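Local coordinates for CELL WALL surface anchor family protein (Streptococcus pneumoniae, PDB 2WW8) that serves as the adhesin of the pneumococcal pilus and probably binds host-cell components through an integrin-like domain that holds a magnesium ion, at residues F67-N72 with G97-T102; V223-V228 with Q379-H384; V228-N233 with A271-A276; H384-V389 with S554-I559. All coordinates share one frame; numbering follows the deposited sequence.

Overall arrangement
Contact 1 stands apart: its centre lies about 85 to 97 Å from the centres of the other three, in a small beta domain on the opposite side of the chain's centre. It is antiparallel and partly buried, with one mainly apolar face and one polar face. Contacts 2, 3 and 4 are buried and belong to one domain. Contacts 2 and 3 share strand 225-232 and pair it in parallel with 379-386 and 269-275, its two neighbours. Contact 4 takes up the end of strand 379-386 and sets it against helix 549-558. Backbone hydrogen bonds dominate contacts 1 to 3; contact 4 has side-chain packing and a bridging water, with a magnesium ion on its loop side.

Contact 1. Residues F67-N72 with G97-T102; sequences FELKNN and GTYTLT
Thr102 O receives two groups from the facing strand. Glu68 N gives it a hydrogen bond of 2.8 Å, nearly along the C=O axis. The CA-H of Phe67 adds a weaker contact, with CA 3.4 Å from Thr102 O. Thr102 N returns a bond to Glu68 O, and the same exchange recurs between Lys70 and Thr100. Asn72 N closes the ladder on Thr98 O at 3.0 Å. The strands run antiparallel, their directions 166° apart.

Leu69, Asn71, Tyr99 and Leu101 lie on the inner face. Leu69 crosses the Tyr99 ring obliquely, and the packing is tight: its CG is 3.4 Å from Tyr99 CD2. Leu69 CG stands anti to the backbone N (chi1 -172°), which brings the branch over to the tyrosine. Further along, the Asn71 amide lies over one face of the same ring, with ND2 3.2 Å from Tyr99 CZ. The amide and ring planes are 64° apart. The tyrosine hydroxyl is hydrogen-bonded to Lys95 O, which ties the ring tip to the turn before its own strand. At the other end, Leu101 CD2 meets Phe67 CB at 3.8 Å. Phe91 and Ile94 of strand 88-94 and Ile52 of strand 48-55 complete this apolar layer.

Glu68, Lys70, Thr100 and Thr102 occupy the outer face. There Thr102 OG1 lies 3.7 Å from Glu68 CB. One polar face and one face packed on a second sheet fit the beta sandwich of the prealbumin-like domains, the CNA_B type found in Gram-positive pilins.

Contact 2. Residues V223-V228 with Q379-H384; sequences VPLDVV and QKVIFH
Leu225 lies alongside Gln379, both pointing the same way, and its CD2 methyl packs on Gln379 CB at 3.6 Å. Gln379 CG is anti to the backbone N (chi1 -172°) and the chain beyond it is extended. This lays the CG and CD atoms along the same methyl. Both atoms of the amide end have partners. One water donates to Gln379 OE1, at 2.7 Å, and to Val223 O, while NE2 is hydrogen-bonded to Asp533.

Next along this face, Val227 and Val381 sit side by side. Val227 CG1 then reaches the edge of the Phe383 ring, 3.7 Å from CD2 and near the ring plane. The ring also meets Phe535 and helix 575-583.

The backbones pair in parallel, with the strand directions 25° apart. Strand 379-386 is central and 225-232 its neighbour in the parallel sheet of a von Willebrand factor A-like domain, a Rossmann-like fold. Gln379 N binds Pro224 O at 2.8 Å, and the bonds then pass back and forth up to Phe383 N on Val228 O at 3.0 Å.

On the other face, the CB of Asp226 faces Lys380 CG. The charged ends stay apart, with 5.5 Å between Asp226 OD2 and Lys380 NZ. Asp226 instead forms salt bridges with Arg269 and Arg375, which probably keep it ionised. Lys380 NZ turns to the backbone oxygens of Arg375 and Ser378.

Contact 3. Residues V228-N233 with A271-A276; sequences VILLDN and ALVTYA
Asp232 lays its CA over one face of the Tyr275 ring, a CH-pi contact 4.2 Å from CA to the ring centroid. The approach is offset toward the rim, where Asp232 CB stands 3.9 Å from Tyr275 OH. Tyr275 CG sits between its own backbone N and carbonyl carbon (chi1 72°), a torsion that swings the ring back across the neighbouring strand.

Below the ring, Leu230 and Val273 lie side by side, with Leu230 CD2 3.5 Å from Val273 CB. Val228 CG1 extends this apolar row to Val273 CG2, and helix 359-373 packs on it. On the reverse face, Thr274 CG2 touches Asn233 CB at 3.4 Å. Ile229 and Leu231 also point to that side, under helix 247-263.

Five backbone bonds join the strands in parallel. Val273 N binds Ile229 O at 2.8 Å, almost straight on to the carbonyl. Asn233 N closes the series on Tyr275 O at 2.8 Å. Strand 225-232 has 269-275 on one side and 379-386 on the other, the parallel core order of a von Willebrand factor A-like fold. Its end leads into the Asp-x-Ser-x-Ser sequence of the metal ion-dependent adhesion site, begun by Asp232.

The outer shell fixes these groups. Asp232 OD1 is hydrogen-bonded to Ser234 OG, a magnesium ligand, while OD2 takes Asp387 N and Thr386 OG1. Asp232 therefore acts from the second shell of the metal. Tyr275 OH is hydrogen-bonded to His384 NE2. Thr274 OG1 pairs with Tyr319 O, and Asn233 ND2 with Glu341 O.

Contact 4. Residues H384-V389 with S554-I559; sequences HITDGV and SFMQSI. With MG (magnesium ion), chain B.
The loop of the metal ion-dependent adhesion site is backed by a helix end here, with Met556 reaching Gly388 and Thr386. On the metal side, Asp387 OD1 binds the magnesium ion at 2.2 Å. Three waters and the hydroxyls of Ser234 and Ser236 complete six ligands. One of these waters also donates to Asp387 O at 2.8 Å, which links the loop backbone to the metal shell. Asp387 OD2 forms a salt bridge with Arg247. An ST turn shapes the loop: Gly388 N bonds to Thr386 OG1 at 3.2 Å and almost straight, 172° at the hydrogen. Thr386 OG1 is also bonded to Asp232.

Met556 meets the loop from the other side. Its chain bends at chi2 (-56°), and its CE comes to 3.4 Å from Gly388 O. The same methyl lies across from Val389 CG1. Its SD faces Thr386 CG2 tip to tip at 4.1 Å.

Further down, Ile559 CD1 comes to the edge of the His384 ring, 4.0 Å from ND1. A water in the plane of that ring lies 2.8 Å from His384 ND1 and donates to Ile559 O, bridging strand and helix end. His384 NE2 is held by Tyr275.

Strand 379-386 thus delivers the loop from the sheet between strands 225-232 and 533-539. Helix 549-558 packs on it, with Met556 also on Thr536 of strand 533-539 and Phe555 and Ile559 against helix 516-526.

Contact 1. Residues F67-N72 with G97-T102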
loop_
_atom_site.group_PDB
_atom_site.type_symbol
_atom_site.label_atom_id
_atom_site.label_comp_id
_atom_site.label_asym_id
_atom_site.label_seq_id
_atom_site.Cartn_x
_atom_site.Cartn_y
_atom_site.Cartn_z
ATOM N N PHE A 67 -28.493 1.037 47.279
ATOM C CA PHE A 67 -28.605 2.354 46.655
ATOM C C PHE A 67 -29.822 2.556 45.782
ATOM O O PHE A 67 -30.346 1.609 45.210
ATOM C CB PHE A 67 -27.341 2.702 45.843
ATOM C CG PHE A 67 -26.111 2.861 46.694
ATOM C CD1 PHE A 67 -25.787 4.097 47.244
ATOM C CD2 PHE A 67 -25.303 1.761 46.972
ATOM C CE1 PHE A 67 -24.660 4.232 48.040
ATOM C CE2 PHE A 67 -24.168 1.879 47.770
ATOM C CZ PHE A 67 -23.855 3.121 48.308
ATOM N N GLU A 68 -30.227 3.817 45.665
ATOM C CA GLU A 68 -31.350 4.199 44.819
ATOM C C GLU A 68 -31.062 5.319 43.834
ATOM O O GLU A 68 -30.559 6.380 44.201
ATOM C CB GLU A 68 -32.589 4.521 45.658
ATOM C CG GLU A 68 -33.010 3.252 46.396
ATOM C CD GLU A 68 -34.427 3.260 46.942
ATOM O OE1 GLU A 68 -35.073 4.337 46.972
ATOM O OE2 GLU A 68 -34.869 2.155 47.336
ATOM N N LEU A 69 -31.406 5.054 42.579
ATOM C CA LEU A 69 -31.262 6.047 41.523
ATOM C C LEU A 69 -32.633 6.440 40.978
ATOM O O LEU A 69 -33.376 5.608 40.429
ATOM C CB LEU A 69 -30.351 5.528 40.403
ATOM C CG LEU A 69 -29.966 6.533 39.314
ATOM C CD1 LEU A 69 -29.067 7.655 39.847
ATOM C CD2 LEU A 69 -29.348 5.787 38.119
ATOM N N LYS A 70 -32.970 7.714 41.146
ATOM C CA LYS A 70 -34.291 8.143 40.718
ATOM C C LYS A 70 -34.210 9.332 39.769
ATOM O O LYS A 70 -33.515 10.329 40.015
ATOM C CB LYS A 70 -35.312 8.306 41.872
ATOM C CG LYS A 70 -35.308 9.632 42.629
ATOM C CD LYS A 70 -36.716 10.049 43.066
ATOM C CE LYS A 70 -36.661 11.251 44.011
ATOM N NZ LYS A 70 -36.802 10.830 45.442
ATOM N N ASN A 71 -34.940 9.159 38.672
ATOM C CA ASN A 71 -35.045 10.168 37.651
ATOM C C ASN A 71 -35.813 11.410 38.102
ATOM O O ASN A 71 -37.006 11.344 38.384
ATOM C CB ASN A 71 -35.650 9.539 36.401
ATOM C CG ASN A 71 -35.294 10.309 35.164
ATOM O OD1 ASN A 71 -35.691 11.468 35.003
ATOM N ND2 ASN A 71 -34.503 9.684 34.298
ATOM N N ASN A 72 -35.106 12.536 38.161
ATOM C CA ASN A 72 -35.651 13.838 38.554
ATOM C C ASN A 72 -36.630 14.546 37.606
ATOM O O ASN A 72 -36.980 15.708 37.842
ATOM C CB ASN A 72 -34.515 14.816 38.881
ATOM C CG ASN A 72 -33.656 14.355 40.040
ATOM O OD1 ASN A 72 -33.944 13.351 40.704
ATOM N ND2 ASN A 72 -32.582 15.099 40.284
ATOM N N GLY A 97 -30.398 12.473 31.161
ATOM C CA GLY A 97 -31.171 13.161 32.193
ATOM C C GLY A 97 -30.431 13.374 33.502
ATOM O O GLY A 97 -29.213 13.166 33.590
ATOM N N THR A 98 -31.185 13.785 34.521
ATOM C CA THR A 98 -30.628 14.151 35.825
ATOM C C THR A 98 -31.177 13.230 36.902
ATOM O O THR A 98 -32.367 12.922 36.905
ATOM C CB THR A 98 -30.956 15.619 36.134
ATOM O OG1 THR A 98 -30.493 16.398 35.028
ATOM C CG2 THR A 98 -30.267 16.106 37.408
ATOM N N TYR A 99 -30.306 12.775 37.798
ATOM C CA TYR A 99 -30.677 11.781 38.802
ATOM C C TYR A 99 -30.252 12.195 40.212
ATOM O O TYR A 99 -29.247 12.897 40.377
ATOM C CB TYR A 99 -30.081 10.409 38.461
ATOM C CG TYR A 99 -30.544 9.835 37.138
ATOM C CD1 TYR A 99 -30.181 10.428 35.914
ATOM C CD2 TYR A 99 -31.346 8.693 37.104
ATOM C CE1 TYR A 99 -30.617 9.915 34.703
ATOM C CE2 TYR A 99 -31.787 8.165 35.888
ATOM C CZ TYR A 99 -31.420 8.785 34.696
ATOM O OH TYR A 99 -31.875 8.252 33.511
ATOM N N THR A 100 -31.038 11.779 41.211
ATOM C CA THR A 100 -30.559 11.752 42.590
ATOM C C THR A 100 -30.276 10.305 42.987
ATOM O O THR A 100 -31.096 9.407 42.759
ATOM C CB THR A 100 -31.475 12.481 43.610
ATOM O OG1 THR A 100 -31.780 13.790 43.119
ATOM C CG2 THR A 100 -30.784 12.638 44.978
ATOM N N LEU A 101 -29.070 10.130 43.526
ATOM C CA LEU A 101 -28.543 8.892 44.104
ATOM C C LEU A 101 -28.528 9.013 45.630
ATOM O O LEU A 101 -27.970 9.968 46.196
ATOM C CB LEU A 101 -27.107 8.645 43.628
ATOM C CG LEU A 101 -26.357 7.302 43.550
ATOM C CD1 LEU A 101 -25.050 7.412 44.338
ATOM C CD2 LEU A 101 -27.099 6.025 43.949
ATOM N N THR A 102 -29.149 8.027 46.275
ATOM C CA THR A 102 -29.264 7.952 47.741
ATOM C C THR A 102 -28.901 6.552 48.234
ATOM O O THR A 102 -29.201 5.529 47.601
ATOM C CB THR A 102 -30.690 8.261 48.261
ATOM O OG1 THR A 102 -31.642 7.578 47.435
ATOM C CG2 THR A 102 -30.998 9.762 48.278
#

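Contact 2. Residues V223-V228 with Q379-H384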
loop_
_atom_site.group_PDB
_atom_site.type_symbol
_atom_site.label_atom_id
_atom_site.label_comp_id
_atom_site.label_asym_id
_atom_site.label_seq_id
_atom_site.Cartn_x
_atom_site.Cartn_y
_atom_site.Cartn_z
ATOM N N VAL A 223 -9.377 4.335 -34.966
ATOM C CA VAL A 223 -8.347 3.623 -35.687
ATOM C C VAL A 223 -7.218 3.264 -34.703
ATOM O O VAL A 223 -6.361 4.105 -34.443
ATOM C CB VAL A 223 -7.866 4.436 -36.935
ATOM C CG1 VAL A 223 -6.832 3.752 -37.740
ATOM C CG2 VAL A 223 -9.042 4.690 -37.900
ATOM N N PRO A 224 -7.205 2.005 -34.220
ATOM C CA PRO A 224 -6.166 1.560 -33.316
ATOM C C PRO A 224 -4.910 1.270 -34.139
ATOM O O PRO A 224 -4.940 1.357 -35.379
ATOM C CB PRO A 224 -6.787 0.316 -32.686
ATOM C CG PRO A 224 -7.473 -0.298 -33.842
ATOM C CD PRO A 224 -8.129 0.898 -34.532
ATOM N N LEU A 225 -3.828 0.966 -33.424
ATOM C CA LEU A 225 -2.526 0.655 -34.052
ATOM C C LEU A 225 -2.228 -0.825 -34.098
ATOM O O LEU A 225 -2.479 -1.526 -33.127
ATOM C CB LEU A 225 -1.396 1.266 -33.220
ATOM C CG LEU A 225 -1.511 2.773 -32.947
ATOM C CD1 LEU A 225 -0.360 3.164 -32.007
ATOM C CD2 LEU A 225 -1.437 3.590 -34.253
ATOM N N ASP A 226 -1.668 -1.280 -35.219
ATOM C CA ASP A 226 -1.081 -2.602 -35.411
ATOM C C ASP A 226 0.407 -2.347 -35.718
ATOM O O ASP A 226 0.758 -1.803 -36.766
ATOM C CB ASP A 226 -1.740 -3.380 -36.592
ATOM C CG ASP A 226 -3.057 -4.079 -36.196
ATOM O OD1 ASP A 226 -3.271 -4.432 -35.013
ATOM O OD2 ASP A 226 -3.938 -4.221 -37.073
ATOM N N VAL A 227 1.277 -2.765 -34.816
ATOM C CA VAL A 227 2.664 -2.346 -34.820
ATOM C C VAL A 227 3.607 -3.558 -34.864
ATOM O O VAL A 227 3.472 -4.476 -34.075
ATOM C CB VAL A 227 3.005 -1.510 -33.551
ATOM C CG1 VAL A 227 4.418 -1.012 -33.659
ATOM C CG2 VAL A 227 1.983 -0.317 -33.360
ATOM N N VAL A 228 4.575 -3.541 -35.784
ATOM C CA VAL A 228 5.659 -4.526 -35.705
ATOM C C VAL A 228 6.959 -3.789 -35.287
ATOM O O VAL A 228 7.307 -2.725 -35.818
ATOM C CB VAL A 228 5.918 -5.168 -37.077
ATOM C CG1 VAL A 228 7.141 -6.170 -36.982
ATOM C CG2 VAL A 228 4.592 -5.892 -37.596
ATOM N N GLN A 379 -4.070 1.642 -38.063
ATOM C CA GLN A 379 -2.919 2.329 -38.572
ATOM C C GLN A 379 -1.746 1.351 -38.436
ATOM O O GLN A 379 -1.483 0.883 -37.328
ATOM C CB GLN A 379 -2.616 3.519 -37.673
ATOM C CG GLN A 379 -1.508 4.414 -38.292
ATOM C CD GLN A 379 -1.472 5.840 -37.666
ATOM O OE1 GLN A 379 -2.276 6.174 -36.773
ATOM N NE2 GLN A 379 -0.505 6.680 -38.123
ATOM N N LYS A 380 -1.057 1.053 -39.529
ATOM C CA LYS A 380 -0.039 -0.037 -39.509
ATOM C C LYS A 380 1.338 0.603 -39.421
ATOM O O LYS A 380 1.642 1.503 -40.196
ATOM C CB LYS A 380 -0.156 -0.942 -40.748
ATOM C CG LYS A 380 -1.504 -1.700 -40.704
ATOM C CD LYS A 380 -2.251 -1.713 -42.008
ATOM C CE LYS A 380 -3.606 -2.389 -41.972
ATOM N NZ LYS A 380 -4.850 -1.560 -41.813
ATOM N N VAL A 381 2.147 0.189 -38.438
ATOM C CA VAL A 381 3.389 0.874 -38.100
ATOM C C VAL A 381 4.517 -0.151 -37.986
ATOM O O VAL A 381 4.299 -1.231 -37.457
ATOM C CB VAL A 381 3.218 1.651 -36.755
ATOM C CG1 VAL A 381 4.489 2.506 -36.360
ATOM C CG2 VAL A 381 1.940 2.566 -36.827
ATOM N N ILE A 382 5.706 0.211 -38.460
ATOM C CA ILE A 382 6.946 -0.498 -38.135
ATOM C C ILE A 382 7.890 0.484 -37.452
ATOM O O ILE A 382 8.084 1.624 -37.963
ATOM C CB ILE A 382 7.596 -1.045 -39.449
ATOM C CG1 ILE A 382 6.593 -2.008 -40.154
ATOM C CG2 ILE A 382 9.005 -1.605 -39.254
ATOM C CD1 ILE A 382 6.962 -2.222 -41.638
ATOM N N PHE A 383 8.380 0.053 -36.283
ATOM C CA PHE A 383 9.558 0.671 -35.638
ATOM C C PHE A 383 10.782 -0.264 -35.870
ATOM O O PHE A 383 10.797 -1.406 -35.444
ATOM C CB PHE A 383 9.301 0.839 -34.118
ATOM C CG PHE A 383 8.337 1.924 -33.770
ATOM C CD1 PHE A 383 8.781 3.227 -33.605
ATOM C CD2 PHE A 383 6.974 1.626 -33.574
ATOM C CE1 PHE A 383 7.858 4.236 -33.255
ATOM C CE2 PHE A 383 6.080 2.611 -33.228
ATOM C CZ PHE A 383 6.504 3.918 -33.061
ATOM N N HIS A 384 11.795 0.228 -36.546
ATOM C CA HIS A 384 12.939 -0.589 -36.849
ATOM C C HIS A 384 14.158 0.027 -36.128
ATOM O O HIS A 384 14.547 1.200 -36.361
ATOM C CB HIS A 384 13.173 -0.455 -38.329
ATOM C CG HIS A 384 14.313 -1.301 -38.831
ATOM N ND1 HIS A 384 14.710 -1.277 -40.148
ATOM C CD2 HIS A 384 15.067 -2.250 -38.229
ATOM C CE1 HIS A 384 15.719 -2.122 -40.317
ATOM N NE2 HIS A 384 15.957 -2.718 -39.165
HETATM O O HOH W 1 -4.881 6.240 -36.223
#

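Contact 3. Residues V228-N233 with A271-A276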
loop_
_atom_site.group_PDB
_atom_site.type_symbol
_atom_site.label_atom_id
_atom_site.label_comp_id
_atom_site.label_asym_id
_atom_site.label_seq_id
_atom_site.Cartn_x
_atom_site.Cartn_y
_atom_site.Cartn_z
ATOM N N VAL A 228 4.575 -3.541 -35.784
ATOM C CA VAL A 228 5.659 -4.526 -35.705
ATOM C C VAL A 228 6.959 -3.789 -35.287
ATOM O O VAL A 228 7.307 -2.725 -35.818
ATOM C CB VAL A 228 5.918 -5.168 -37.077
ATOM C CG1 VAL A 228 7.141 -6.170 -36.982
ATOM C CG2 VAL A 228 4.592 -5.892 -37.596
ATOM N N ILE A 229 7.665 -4.355 -34.324
ATOM C CA ILE A 229 9.012 -3.806 -33.974
ATOM C C ILE A 229 10.086 -4.709 -34.560
ATOM O O ILE A 229 10.027 -5.921 -34.325
ATOM C CB ILE A 229 9.183 -3.724 -32.476
ATOM C CG1 ILE A 229 8.168 -2.725 -31.965
ATOM C CG2 ILE A 229 10.647 -3.365 -32.081
ATOM C CD1 ILE A 229 8.105 -2.622 -30.462
ATOM N N LEU A 230 11.004 -4.156 -35.342
ATOM C CA LEU A 230 12.081 -4.975 -35.889
ATOM C C LEU A 230 13.334 -4.596 -35.136
ATOM O O LEU A 230 13.642 -3.420 -35.037
ATOM C CB LEU A 230 12.427 -4.606 -37.336
ATOM C CG LEU A 230 11.372 -4.808 -38.422
ATOM C CD1 LEU A 230 11.906 -4.398 -39.792
ATOM C CD2 LEU A 230 11.062 -6.307 -38.417
ATOM N N LEU A 231 14.054 -5.579 -34.617
ATOM C CA LEU A 231 15.133 -5.239 -33.715
ATOM C C LEU A 231 16.417 -6.001 -34.146
ATOM O O LEU A 231 16.432 -7.240 -34.154
ATOM C CB LEU A 231 14.731 -5.668 -32.309
ATOM C CG LEU A 231 15.848 -5.540 -31.239
ATOM C CD1 LEU A 231 16.379 -4.098 -31.127
ATOM C CD2 LEU A 231 15.306 -6.039 -29.827
ATOM N N ASP A 232 17.428 -5.247 -34.550
ATOM C CA ASP A 232 18.752 -5.776 -34.933
ATOM C C ASP A 232 19.448 -6.414 -33.722
ATOM O O ASP A 232 19.619 -5.799 -32.654
ATOM C CB ASP A 232 19.499 -4.587 -35.617
ATOM C CG ASP A 232 20.936 -4.878 -36.078
ATOM O OD1 ASP A 232 21.576 -5.861 -35.635
ATOM O OD2 ASP A 232 21.369 -4.029 -36.908
ATOM N N ASN A 233 19.816 -7.692 -33.854
ATOM C CA ASN A 233 20.562 -8.392 -32.784
ATOM C C ASN A 233 21.914 -8.891 -33.374
ATOM O O ASN A 233 22.423 -9.945 -32.958
ATOM C CB ASN A 233 19.735 -9.533 -32.180
ATOM C CG ASN A 233 20.303 -10.101 -30.855
ATOM O OD1 ASN A 233 20.485 -11.308 -30.772
ATOM N ND2 ASN A 233 20.612 -9.279 -29.879
ATOM N N ALA A 271 3.789 -6.927 -32.395
ATOM C CA ALA A 271 4.552 -8.136 -32.673
ATOM C C ALA A 271 6.027 -7.706 -32.679
ATOM O O ALA A 271 6.309 -6.528 -32.746
ATOM C CB ALA A 271 4.161 -8.630 -34.069
ATOM N N LEU A 272 6.968 -8.653 -32.657
ATOM C CA LEU A 272 8.389 -8.403 -32.420
ATOM C C LEU A 272 9.147 -9.342 -33.347
ATOM O O LEU A 272 8.906 -10.570 -33.383
ATOM C CB LEU A 272 8.743 -8.686 -30.942
ATOM C CG LEU A 272 10.268 -8.801 -30.661
ATOM C CD1 LEU A 272 10.947 -7.419 -30.859
ATOM C CD2 LEU A 272 10.450 -9.391 -29.226
ATOM N N VAL A 273 10.022 -8.746 -34.149
ATOM C CA VAL A 273 10.883 -9.524 -35.024
ATOM C C VAL A 273 12.321 -9.143 -34.665
ATOM O O VAL A 273 12.742 -7.997 -34.906
ATOM C CB VAL A 273 10.629 -9.244 -36.515
ATOM C CG1 VAL A 273 11.629 -10.023 -37.448
ATOM C CG2 VAL A 273 9.131 -9.578 -36.923
ATOM N N THR A 274 13.075 -10.118 -34.167
ATOM C CA THR A 274 14.499 -9.939 -33.948
ATOM C C THR A 274 15.288 -10.612 -35.071
ATOM O O THR A 274 14.957 -11.748 -35.478
ATOM C CB THR A 274 14.881 -10.483 -32.583
ATOM O OG1 THR A 274 14.271 -9.625 -31.588
ATOM C CG2 THR A 274 16.433 -10.450 -32.361
ATOM N N TYR A 275 16.310 -9.923 -35.578
ATOM C CA TYR A 275 17.032 -10.436 -36.764
ATOM C C TYR A 275 18.548 -10.217 -36.698
ATOM O O TYR A 275 19.013 -9.266 -36.073
ATOM C CB TYR A 275 16.550 -9.866 -38.094
ATOM C CG TYR A 275 16.922 -8.412 -38.366
ATOM C CD1 TYR A 275 16.212 -7.367 -37.752
ATOM C CD2 TYR A 275 17.973 -8.092 -39.219
ATOM C CE1 TYR A 275 16.523 -6.031 -38.027
ATOM C CE2 TYR A 275 18.274 -6.736 -39.527
ATOM C CZ TYR A 275 17.542 -5.736 -38.936
ATOM O OH TYR A 275 17.922 -4.438 -39.192
ATOM N N ALA A 276 19.263 -11.047 -37.444
ATOM C CA ALA A 276 20.676 -10.780 -37.725
ATOM C C ALA A 276 20.899 -11.450 -39.077
ATOM O O ALA A 276 20.389 -10.868 -40.081
ATOM C CB ALA A 276 21.633 -11.206 -36.569
#

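Contact 4. Residues H384-V389 with S554-I559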
loop_
_atom_site.group_PDB
_atom_site.type_symbol
_atom_site.label_atom_id
_atom_site.label_comp_id
_atom_site.label_asym_id
_atom_site.label_seq_id
_atom_site.Cartn_x
_atom_site.Cartn_y
_atom_site.Cartn_z
ATOM N N HIS A 384 11.795 0.228 -36.546
ATOM C CA HIS A 384 12.939 -0.589 -36.849
ATOM C C HIS A 384 14.158 0.027 -36.128
ATOM O O HIS A 384 14.547 1.200 -36.361
ATOM C CB HIS A 384 13.173 -0.455 -38.329
ATOM C CG HIS A 384 14.313 -1.301 -38.831
ATOM N ND1 HIS A 384 14.710 -1.277 -40.148
ATOM C CD2 HIS A 384 15.067 -2.250 -38.229
ATOM C CE1 HIS A 384 15.719 -2.122 -40.317
ATOM N NE2 HIS A 384 15.957 -2.718 -39.165
ATOM N N ILE A 385 14.760 -0.779 -35.273
ATOM C CA ILE A 385 15.929 -0.345 -34.535
ATOM C C ILE A 385 17.105 -1.131 -35.136
ATOM O O ILE A 385 17.123 -2.382 -35.133
ATOM C CB ILE A 385 15.804 -0.658 -33.034
ATOM C CG1 ILE A 385 14.678 0.183 -32.428
ATOM C CG2 ILE A 385 17.154 -0.451 -32.262
ATOM C CD1 ILE A 385 14.021 -0.541 -31.221
ATOM N N THR A 386 18.104 -0.404 -35.624
ATOM C CA THR A 386 19.242 -1.144 -36.182
ATOM C C THR A 386 20.571 -0.427 -35.885
ATOM O O THR A 386 20.561 0.809 -35.684
ATOM C CB THR A 386 19.020 -1.340 -37.703
ATOM O OG1 THR A 386 20.211 -1.833 -38.320
ATOM C CG2 THR A 386 18.567 -0.076 -38.384
ATOM N N ASP A 387 21.689 -1.170 -35.921
ATOM C CA ASP A 387 22.993 -0.481 -35.783
ATOM C C ASP A 387 23.870 -0.717 -37.016
ATOM O O ASP A 387 25.083 -0.591 -36.947
ATOM C CB ASP A 387 23.715 -0.856 -34.493
ATOM C CG ASP A 387 24.410 -2.197 -34.612
ATOM O OD1 ASP A 387 24.075 -3.007 -35.499
ATOM O OD2 ASP A 387 25.241 -2.512 -33.748
ATOM N N GLY A 388 23.286 -1.071 -38.149
ATOM C CA GLY A 388 24.142 -1.233 -39.332
ATOM C C GLY A 388 23.441 -1.430 -40.658
ATOM O O GLY A 388 22.293 -1.872 -40.741
ATOM N N VAL A 389 24.135 -1.032 -41.704
ATOM C CA VAL A 389 23.703 -1.250 -43.067
ATOM C C VAL A 389 23.712 -2.735 -43.436
ATOM O O VAL A 389 24.444 -3.497 -42.815
ATOM C CB VAL A 389 24.545 -0.395 -44.037
ATOM C CG1 VAL A 389 24.467 1.124 -43.675
ATOM C CG2 VAL A 389 26.004 -0.844 -44.085
ATOM N N SER A 554 21.502 7.928 -46.477
ATOM C CA SER A 554 20.582 7.850 -47.611
ATOM C C SER A 554 19.847 6.516 -47.646
ATOM O O SER A 554 18.639 6.493 -47.857
ATOM C CB SER A 554 21.319 8.023 -48.934
ATOM O OG SER A 554 22.058 9.214 -48.847
ATOM N N PHE A 555 20.548 5.409 -47.419
ATOM C CA PHE A 555 19.948 4.098 -47.454
ATOM C C PHE A 555 18.870 3.942 -46.370
ATOM O O PHE A 555 17.810 3.378 -46.642
ATOM C CB PHE A 555 20.975 2.962 -47.241
ATOM C CG PHE A 555 20.316 1.669 -46.991
ATOM C CD1 PHE A 555 19.811 0.923 -48.076
ATOM C CD2 PHE A 555 20.111 1.234 -45.680
ATOM C CE1 PHE A 555 19.096 -0.234 -47.805
ATOM C CE2 PHE A 555 19.416 0.080 -45.417
ATOM C CZ PHE A 555 18.907 -0.681 -46.495
ATOM N N MET A 556 19.169 4.325 -45.128
ATOM C CA MET A 556 18.226 4.161 -44.008
ATOM C C MET A 556 16.982 5.045 -44.181
ATOM O O MET A 556 15.859 4.655 -43.830
ATOM C CB MET A 556 18.960 4.547 -42.698
ATOM C CG MET A 556 19.962 3.494 -42.197
ATOM S SD MET A 556 19.216 1.862 -41.944
ATOM C CE MET A 556 20.701 0.859 -41.870
ATOM N N GLN A 557 17.181 6.242 -44.705
ATOM C CA GLN A 557 16.037 7.078 -45.100
ATOM C C GLN A 557 15.127 6.376 -46.133
ATOM O O GLN A 557 13.889 6.497 -46.029
ATOM C CB GLN A 557 16.543 8.398 -45.659
ATOM C CG GLN A 557 17.052 9.356 -44.558
ATOM C CD GLN A 557 17.804 10.562 -45.111
ATOM O OE1 GLN A 557 18.151 10.586 -46.280
ATOM N NE2 GLN A 557 18.108 11.544 -44.254
ATOM N N SER A 558 15.725 5.644 -47.085
ATOM C CA SER A 558 14.978 5.040 -48.193
ATOM C C SER A 558 14.270 3.794 -47.696
ATOM O O SER A 558 13.392 3.306 -48.387
ATOM C CB SER A 558 15.906 4.592 -49.334
ATOM O OG SER A 558 16.571 3.379 -48.957
ATOM N N ILE A 559 14.618 3.251 -46.530
ATOM C CA ILE A 559 13.765 2.181 -45.996
ATOM C C ILE A 559 12.933 2.655 -44.827
ATOM O O ILE A 559 12.577 1.867 -43.955
ATOM C CB ILE A 559 14.559 0.914 -45.648
ATOM C CG1 ILE A 559 15.632 1.203 -44.573
ATOM C CG2 ILE A 559 15.206 0.297 -46.935
ATOM C CD1 ILE A 559 15.992 0.005 -43.728
HETATM MG MG MG B . 25.163 -4.559 -36.592
HETATM O O HOH W 2 13.289 0.628 -41.619
HETATM O O HOH W 3 26.407 -2.990 -37.211
HETATM O O HOH W 4 26.487 -5.781 -37.529
HETATM O O HOH W 5 23.682 -4.456 -38.055
#